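Local atomic coordinates of DUF3863 domain-containing protein (PDB entry 3LM3), a protein that is of unknown function but is probably a carbohydrate-active enzyme, a glycoside hydrolase or deacetylase. Residues V344-G349 and L371-H376. Numbering follows the deposited sequence. Where two conformers were deposited one is given.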
loop_
_atom_site.group_PDB
_atom_site.type_symbol
_atom_site.label_atom_id
_atom_site.label_comp_id
_atom_site.label_asym_id
_atom_site.label_seq_id
_atom_site.Cartn_x
_atom_site.Cartn_y
_atom_site.Cartn_z
ATOM N N VAL A 344 9.455 -3.732 -14.665
ATOM C CA VAL A 344 9.905 -2.856 -15.752
ATOM C C VAL A 344 8.729 -1.982 -16.163
ATOM O O VAL A 344 7.608 -2.492 -16.327
ATOM C CB VAL A 344 10.398 -3.657 -16.966
ATOM C CG1 VAL A 344 10.718 -2.719 -18.142
ATOM C CG2 VAL A 344 11.597 -4.522 -16.592
ATOM N N GLU A 345 8.955 -0.683 -16.307
ATOM C CA GLU A 345 7.893 0.235 -16.722
ATOM C C GLU A 345 8.442 1.327 -17.595
ATOM O O GLU A 345 9.476 1.882 -17.289
ATOM C CB GLU A 345 7.255 0.883 -15.503
ATOM C CG GLU A 345 6.111 1.834 -15.869
ATOM C CD GLU A 345 5.845 2.921 -14.883
ATOM O OE1 GLU A 345 6.395 2.888 -13.765
ATOM O OE2 GLU A 345 5.005 3.821 -15.209
ATOM N N ARG A 346 7.727 1.637 -18.667
ATOM C CA ARG A 346 7.913 2.899 -19.386
ATOM C C ARG A 346 6.761 3.832 -19.072
ATOM O O ARG A 346 5.661 3.397 -18.716
ATOM C CB ARG A 346 8.046 2.701 -20.888
ATOM C CG ARG A 346 9.333 2.072 -21.268
ATOM C CD ARG A 346 9.419 1.834 -22.760
ATOM N NE ARG A 346 10.753 1.367 -23.102
ATOM C CZ ARG A 346 11.233 1.316 -24.346
ATOM N NH1 ARG A 346 10.485 1.679 -25.374
ATOM N NH2 ARG A 346 12.474 0.888 -24.539
ATOM N N GLY A 347 6.984 5.138 -19.169
ATOM C CA GLY A 347 5.923 6.080 -18.820
ATOM C C GLY A 347 4.704 5.904 -19.703
ATOM O O GLY A 347 4.823 5.527 -20.880
ATOM N N SER A 348 3.529 6.201 -19.161
ATOM C CA SER A 348 2.300 6.122 -19.931
ATOM C C SER A 348 2.218 7.176 -21.008
ATOM O O SER A 348 1.434 7.058 -21.948
ATOM C CB SER A 348 1.082 6.257 -19.033
ATOM O OG SER A 348 1.005 7.541 -18.435
ATOM N N GLY A 349 2.976 8.257 -20.860
ATOM C CA GLY A 349 2.766 9.400 -21.720
ATOM C C GLY A 349 1.672 10.349 -21.281
ATOM O O GLY A 349 1.291 11.261 -22.054
ATOM N N LEU A 371 16.951 1.255 -11.568
ATOM C CA LEU A 371 17.717 1.786 -12.679
ATOM C C LEU A 371 16.751 2.604 -13.544
ATOM O O LEU A 371 15.609 2.169 -13.788
ATOM C CB LEU A 371 18.300 0.640 -13.510
ATOM C CG LEU A 371 19.201 -0.344 -12.772
ATOM C CD1 LEU A 371 19.626 -1.479 -13.733
ATOM C CD2 LEU A 371 20.400 0.361 -12.185
ATOM N N LEU A 372 17.204 3.757 -14.015
ATOM C CA LEU A 372 16.377 4.659 -14.822
ATOM C C LEU A 372 17.143 5.015 -16.078
ATOM O O LEU A 372 18.358 5.321 -16.020
ATOM C CB LEU A 372 16.084 5.932 -14.045
ATOM C CG LEU A 372 15.047 6.863 -14.680
ATOM C CD1 LEU A 372 13.639 6.258 -14.672
ATOM C CD2 LEU A 372 15.049 8.199 -13.981
ATOM N N ARG A 373 16.438 5.012 -17.209
ATOM C CA ARG A 373 17.063 5.251 -18.522
ATOM C C ARG A 373 16.167 6.146 -19.372
ATOM O O ARG A 373 14.954 5.992 -19.352
ATOM C CB ARG A 373 17.309 3.934 -19.241
ATOM C CG ARG A 373 18.025 4.068 -20.576
ATOM C CD ARG A 373 18.483 2.704 -21.115
ATOM N NE ARG A 373 17.387 1.800 -21.454
ATOM C CZ ARG A 373 16.871 1.640 -22.677
ATOM N NH1 ARG A 373 17.343 2.345 -23.699
ATOM N NH2 ARG A 373 15.880 0.777 -22.879
ATOM N N ASP A 374 16.773 7.115 -20.054
ATOM C CA ASP A 374 16.112 7.960 -21.047
ATOM C C ASP A 374 16.231 7.200 -22.347
ATOM O O ASP A 374 17.241 7.355 -23.063
ATOM C CB ASP A 374 16.796 9.348 -21.106
ATOM C CG ASP A 374 16.339 10.191 -22.276
ATOM O OD1 ASP A 374 15.241 9.938 -22.787
ATOM O OD2 ASP A 374 17.110 11.098 -22.692
ATOM N N TRP A 375 15.222 6.402 -22.686
ATOM C CA TRP A 375 15.293 5.528 -23.846
ATOM C C TRP A 375 15.063 6.295 -25.155
ATOM O O TRP A 375 15.299 5.737 -26.220
ATOM C CB TRP A 375 14.365 4.308 -23.727
ATOM C CG TRP A 375 12.909 4.641 -23.736
ATOM C CD1 TRP A 375 12.125 4.891 -22.660
ATOM C CD2 TRP A 375 12.066 4.703 -24.880
ATOM N NE1 TRP A 375 10.851 5.141 -23.067
ATOM C CE2 TRP A 375 10.784 5.054 -24.427
ATOM C CE3 TRP A 375 12.277 4.525 -26.254
ATOM C CZ2 TRP A 375 9.692 5.202 -25.290
ATOM C CZ3 TRP A 375 11.192 4.709 -27.121
ATOM C CH2 TRP A 375 9.922 5.036 -26.631
ATOM N N HIS A 376 14.641 7.562 -25.069
ATOM C CA HIS A 376 14.513 8.408 -26.261
ATOM C C HIS A 376 15.859 8.863 -26.784
ATOM O O HIS A 376 15.940 9.363 -27.915
ATOM C CB HIS A 376 13.694 9.661 -25.961
ATOM C CG HIS A 376 12.223 9.424 -25.937
ATOM N ND1 HIS A 376 11.311 10.461 -25.891
ATOM C CD2 HIS A 376 11.502 8.276 -25.973
ATOM C CE1 HIS A 376 10.092 9.954 -25.884
ATOM N NE2 HIS A 376 10.173 8.631 -25.915
#
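With CG of Arg346 anti to its own carbonyl carbon and the chain then running extended from CG to NE, the guanidinium is carried across to the indole of Trp375, whose CG sits between backbone N and carbonyl carbon (chi1 66°), a torsion that places one indole face against the guanidinium. The two side chains cross at about a right angle, yet their flat ends stack, the planes only 12° apart. Arg346 CZ lies 3.7 Å from the centroid of the five-membered ring, well over its face, which makes this a cation-pi contact. Arg346 NH1 reaches farther and hangs over the middle of the bicycle, 3.4 Å from Trp375 CD2, while Arg346 CD rests on the pyrrole part as a CH-pi donor, 3.6 Å from Trp375 NE1. On the other face of the indole lies CD2 of the next residue, His376.

The pair illustrates side chains meeting over an intervening strand: in this four-stranded antiparallel sheet, strand 357-363 runs between strands 341-346 and 367-374, and the nearest CA atoms, those of Arg346 and Trp375, are still 9.0 Å apart. Trp375 follows directly on the end of its strand, at the surface of the molecule.

Arg373 brings its NH2 to 3.8 Å from NH2 of Arg346, near the plane of the Arg346 guanidinium; the two guanidinium planes are 62° apart. Glu358, on the intervening strand 357-363, bridges the two arginines, its OE1 forming a salt bridge with Arg346 NE and its OE2 another with Arg373 NH2. One carboxylate is thus shared between the two guanidinium groups. Trp375 NE1 makes a weak hydrogen bond to the carbonyl O of Asn355.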